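Local coordinates for protein PorB (Corynebacterium glutamicum, PDB 2VQG) that probably forms an anion-specific porin, an alpha-helical channel for passage of ions across the cell envelope, at residues L44-E53 against N67-A75. Numbering follows the deposited sequence.
Sequences LAEAIAAKGE and NEDQAAALA. With ZN (zinc ion), chain P; ZN (zinc ion), chain L.
Asn67 reaches over to the C-terminal end of helix 41-52, where its ND2 donates to Ala49 O at 2.9 Å. The bond is almost straight, 175° at the hydrogen, and the acceptor lies in the plane of the Asn67 amide, while ND2 itself sits tilted somewhat from the carbonyl plane of Ala49. With CG anti to the backbone N (chi1 179°), the amide projects across the gap to this last turn. There Ala49 O has two weak backbone donors, Gly52 N and Glu53 N, and gains a nearly straight third one from the buried Asn67. The other branch of the amide, OD1, rests 3.4 Å from Gly52 CA, where the absence of a side chain makes room for it.

One turn along, Ala71 aims its methyl at the facing backbone: CB lies 3.3 Å from Ala45 O and close to Ala49 N. The two branches of Ile48 divide the work around it. CG2, anti to the backbone N, lies 3.6 Å from Ala71 CB; CG1, beside the backbone N, carries CD1 to Leu74 CD2, the two side chains crossing at about a right angle. Farther along, Ala45 CB meets Ala75 CB at 3.8 Å, and the Leu44 CD2 methyl lies on Ala75 CA at 3.9 Å; Leu44 also touches Leu29 of helix 19-31.

At the more open margin, one of two modelled conformers of Glu68 tentatively places its carboxylate beside Ala49 CB. Asp69, on the same helix, turns elsewhere and binds two zinc ions together with Asp65.

Small residues let the segment axes approach to 8.0 Å, their N-to-C directions 139° apart: this is a close, alanine-rich, roughly antiparallel and obliquely crossing pair, joining helices 41-52 and 61-80 in the all-helical fold of PorB.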
ATOM      1  N   LEU A  44      -3.990   4.663  -3.011  1.00 18.32           N
ATOM      2  CA  LEU A  44      -3.360   3.989  -1.867  1.00 17.25           C
ATOM      3  C   LEU A  44      -1.831   3.958  -1.999  1.00 17.69           C
ATOM      4  O   LEU A  44      -1.112   4.208  -1.023  1.00 16.23           O
ATOM      5  CB  LEU A  44      -3.925   2.565  -1.681  1.00 17.58           C
ATOM      6  CG  LEU A  44      -3.247   1.693  -0.605  1.00 17.39           C
ATOM      7  CD1 LEU A  44      -3.294   2.346   0.774  1.00 17.23           C
ATOM      8  CD2 LEU A  44      -3.890   0.298  -0.537  1.00 16.13           C
ATOM      9  N   ALA A  45      -1.336   3.602  -3.181  1.00 17.57           N
ATOM     10  CA  ALA A  45       0.109   3.535  -3.399  1.00 18.40           C
ATOM     11  C   ALA A  45       0.734   4.897  -3.103  1.00 18.22           C
ATOM     12  O   ALA A  45       1.778   4.978  -2.464  1.00 17.95           O
ATOM     13  CB  ALA A  45       0.424   3.112  -4.820  1.00 18.25           C
ATOM     14  N   GLU A  46       0.076   5.959  -3.566  1.00 18.46           N
ATOM     15  CA  GLU A  46       0.574   7.320  -3.339  1.00 18.85           C
ATOM     16  C   GLU A  46       0.565   7.694  -1.876  1.00 17.85           C
ATOM     17  O   GLU A  46       1.492   8.346  -1.389  1.00 17.02           O
ATOM     18  CB  GLU A  46      -0.247   8.334  -4.120  1.00 19.31           C
ATOM     19  CG  GLU A  46      -0.024   8.204  -5.588  1.00 23.44           C
ATOM     20  CD  GLU A  46      -0.658   9.321  -6.380  1.00 29.74           C
ATOM     21  OE1 GLU A  46      -1.688   9.898  -5.935  1.00 32.98           O
ATOM     22  OE2 GLU A  46      -0.121   9.601  -7.468  1.00 32.17           O
ATOM     23  N   ALA A  47      -0.487   7.276  -1.176  1.00 17.08           N
ATOM     24  CA  ALA A  47      -0.592   7.550   0.239  1.00 16.46           C
ATOM     25  C   ALA A  47       0.481   6.810   1.037  1.00 16.02           C
ATOM     26  O   ALA A  47       1.077   7.392   1.965  1.00 16.33           O
ATOM     27  CB  ALA A  47      -1.999   7.233   0.754  1.00 16.18           C
ATOM     28  N   ILE A  48       0.732   5.542   0.687  1.00 15.51           N
ATOM     29  CA  ILE A  48       1.809   4.773   1.342  1.00 14.94           C
ATOM     30  C   ILE A  48       3.173   5.449   1.093  1.00 15.22           C
ATOM     31  O   ILE A  48       3.950   5.699   2.032  1.00 14.40           O
ATOM     32  CB  ILE A  48       1.838   3.306   0.853  1.00 15.66           C
ATOM     33  CG1 ILE A  48       0.555   2.580   1.298  1.00 13.94           C
ATOM     34  CG2 ILE A  48       3.115   2.577   1.400  1.00 14.93           C
ATOM     35  CD1 ILE A  48       0.358   1.200   0.618  1.00 15.06           C
ATOM     36  N   ALA A  49       3.439   5.791  -0.165  1.00 15.25           N
ATOM     37  CA  ALA A  49       4.712   6.445  -0.516  1.00 15.10           C
ATOM     38  C   ALA A  49       4.920   7.750   0.259  1.00 15.13           C
ATOM     39  O   ALA A  49       6.023   8.040   0.729  1.00 15.06           O
ATOM     40  CB  ALA A  49       4.772   6.722  -2.058  1.00 15.72           C
ATOM     41  N   ALA A  50       3.865   8.548   0.375  1.00 15.18           N
ATOM     42  CA  ALA A  50       3.956   9.821   1.082  1.00 15.22           C
ATOM     43  C   ALA A  50       4.380   9.587   2.540  1.00 15.52           C
ATOM     44  O   ALA A  50       5.246  10.304   3.064  1.00 14.76           O
ATOM     45  CB  ALA A  50       2.663  10.553   1.012  1.00 14.77           C
ATOM     46  N   LYS A  51       3.791   8.567   3.175  1.00 15.25           N
ATOM     47  CA  LYS A  51       4.127   8.266   4.571  1.00 15.76           C
ATOM     48  C   LYS A  51       5.492   7.572   4.712  1.00 14.60           C
ATOM     49  O   LYS A  51       6.085   7.579   5.806  1.00 14.63           O
ATOM     50  CB  LYS A  51       3.039   7.406   5.221  1.00 16.76           C
ATOM     51  CG  LYS A  51       1.662   8.061   5.308  1.00 21.55           C
ATOM     52  CD  LYS A  51       1.667   9.248   6.229  1.00 27.52           C
ATOM     53  CE  LYS A  51       0.239   9.811   6.426  1.00 31.17           C
ATOM     54  NZ  LYS A  51      -0.499   9.047   7.453  1.00 34.89           N
ATOM     55  N   GLY A  52       5.978   6.966   3.629  1.00 15.35           N
ATOM     56  CA  GLY A  52       7.310   6.346   3.649  1.00 16.50           C
ATOM     57  C   GLY A  52       8.452   7.337   3.425  1.00 17.59           C
ATOM     58  O   GLY A  52       9.621   7.004   3.641  1.00 17.92           O
ATOM     59  N   GLU A  53       8.125   8.552   3.004  1.00 17.94           N
ATOM     60  CA  GLU A  53       9.143   9.590   2.779  1.00 19.30           C
ATOM     61  C   GLU A  53       9.804   9.995   4.088  1.00 19.30           C
ATOM     62  O   GLU A  53       9.185   9.946   5.149  1.00 19.30           O
ATOM     63  CB  GLU A  53       8.540  10.814   2.101  1.00 19.51           C
ATOM     64  CG  GLU A  53       8.239  10.590   0.638  1.00 21.53           C
ATOM     65  CD  GLU A  53       7.699  11.862  -0.041  1.00 23.60           C
ATOM     66  OE1 GLU A  53       8.353  12.911   0.057  1.00 29.91           O
ATOM     67  OE2 GLU A  53       6.624  11.800  -0.666  1.00 29.42           O
ATOM     68  N   ASN A  67      10.998   3.140  -1.993  1.00 17.81           N
ATOM     69  CA  ASN A  67       9.744   3.580  -1.371  1.00 18.64           C
ATOM     70  C   ASN A  67       8.551   3.468  -2.339  1.00 19.21           C
ATOM     71  O   ASN A  67       7.539   2.852  -2.000  1.00 18.70           O
ATOM     72  CB  ASN A  67       9.900   5.007  -0.835  1.00 17.83           C
ATOM     73  CG  ASN A  67       8.644   5.559  -0.186  1.00 18.75           C
ATOM     74  OD1 ASN A  67       7.951   4.883   0.603  1.00 15.56           O
ATOM     75  ND2 ASN A  67       8.376   6.833  -0.459  1.00 16.22           N
ATOM     76  N   GLU A  68       8.682   4.048  -3.536  0.50 19.50           N
ATOM     77  CA  GLU A  68       7.601   4.035  -4.528  0.50 20.31           C
ATOM     78  C   GLU A  68       7.261   2.615  -4.947  0.50 20.25           C
ATOM     79  O   GLU A  68       6.084   2.230  -4.975  0.50 20.13           O
ATOM     80  CB  GLU A  68       7.963   4.868  -5.773  0.50 20.66           C
ATOM     81  CG  GLU A  68       8.137   6.350  -5.493  0.50 23.43           C
ATOM     82  CD  GLU A  68       6.845   7.069  -5.124  0.50 27.75           C
ATOM     83  OE1 GLU A  68       5.739   6.625  -5.520  0.50 30.50           O
ATOM     84  OE2 GLU A  68       6.939   8.108  -4.445  0.50 30.68           O
ATOM     85  N   ASP A  69       8.296   1.834  -5.242  1.00 19.96           N
ATOM     86  CA  ASP A  69       8.103   0.445  -5.692  1.00 20.82           C
ATOM     87  C   ASP A  69       7.419  -0.435  -4.648  1.00 20.40           C
ATOM     88  O   ASP A  69       6.551  -1.238  -4.998  1.00 20.40           O
ATOM     89  CB  ASP A  69       9.420  -0.188  -6.093  1.00 21.02           C
ATOM     90  CG  ASP A  69       9.992   0.426  -7.335  1.00 23.42           C
ATOM     91  OD1 ASP A  69       9.228   1.087  -8.083  1.00 26.14           O
ATOM     92  OD2 ASP A  69      11.210   0.259  -7.556  1.00 25.71           O
ATOM     93  N   GLN A  70       7.827  -0.308  -3.391  1.00 19.75           N
ATOM     94  CA  GLN A  70       7.203  -1.082  -2.321  1.00 20.28           C
ATOM     95  C   GLN A  70       5.792  -0.590  -2.003  1.00 19.62           C
ATOM     96  O   GLN A  70       4.913  -1.410  -1.703  1.00 19.55           O
ATOM     97  CB  GLN A  70       8.086  -1.147  -1.080  1.00 21.43           C
ATOM     98  CG  GLN A  70       9.418  -1.855  -1.341  1.00 25.10           C
ATOM     99  CD  GLN A  70       9.263  -3.293  -1.844  1.00 29.67           C
ATOM    100  OE1 GLN A  70       8.396  -4.044  -1.385  1.00 31.63           O
ATOM    101  NE2 GLN A  70      10.125  -3.682  -2.774  1.00 32.46           N
ATOM    102  N   ALA A  71       5.553   0.719  -2.131  1.00 18.49           N
ATOM    103  CA  ALA A  71       4.207   1.267  -1.967  1.00 18.54           C
ATOM    104  C   ALA A  71       3.284   0.683  -3.050  1.00 19.07           C
ATOM    105  O   ALA A  71       2.151   0.253  -2.764  1.00 18.45           O
ATOM    106  CB  ALA A  71       4.233   2.795  -2.054  1.00 18.32           C
ATOM    107  N   ALA A  72       3.790   0.644  -4.283  1.00 19.23           N
ATOM    108  CA  ALA A  72       3.027   0.085  -5.409  1.00 19.18           C
ATOM    109  C   ALA A  72       2.698  -1.380  -5.161  1.00 19.48           C
ATOM    110  O   ALA A  72       1.552  -1.807  -5.372  1.00 19.85           O
ATOM    111  CB  ALA A  72       3.791   0.247  -6.727  1.00 19.38           C
ATOM    112  N   ALA A  73       3.701  -2.147  -4.729  1.00 18.90           N
ATOM    113  CA  ALA A  73       3.524  -3.576  -4.460  1.00 19.06           C
ATOM    114  C   ALA A  73       2.530  -3.830  -3.339  1.00 18.45           C
ATOM    115  O   ALA A  73       1.736  -4.776  -3.412  1.00 18.10           O
ATOM    116  CB  ALA A  73       4.862  -4.226  -4.129  1.00 18.85           C
ATOM    117  N   LEU A  74       2.579  -3.003  -2.293  1.00 17.16           N
ATOM    118  CA  LEU A  74       1.664  -3.165  -1.162  1.00 16.83           C
ATOM    119  C   LEU A  74       0.220  -2.816  -1.567  1.00 17.06           C
ATOM    120  O   LEU A  74      -0.735  -3.501  -1.166  1.00 16.52           O
ATOM    121  CB  LEU A  74       2.175  -2.353   0.044  1.00 16.74           C
ATOM    122  CG  LEU A  74       1.504  -2.560   1.398  1.00 16.54           C
ATOM    123  CD1 LEU A  74       1.392  -4.029   1.783  1.00 16.18           C
ATOM    124  CD2 LEU A  74       2.262  -1.737   2.487  1.00 16.21           C
ATOM    125  N   ALA A  75       0.061  -1.794  -2.415  1.00 16.86           N
ATOM    126  CA  ALA A  75      -1.259  -1.398  -2.870  1.00 16.89           C
ATOM    127  C   ALA A  75      -1.828  -2.486  -3.759  1.00 17.05           C
ATOM    128  O   ALA A  75      -3.033  -2.758  -3.706  1.00 17.51           O
ATOM    129  CB  ALA A  75      -1.209  -0.069  -3.608  1.00 16.00           C
TER
HETATM  130 ZN    ZN P1095      11.245   1.770  -9.561  0.50 36.67          ZN
HETATM  131 ZN    ZN L1091      12.861   0.157  -8.755  0.50 36.42          ZN
HETATM  132  O   HOH W   1       3.749   4.774  -5.268  1.00 45.47           O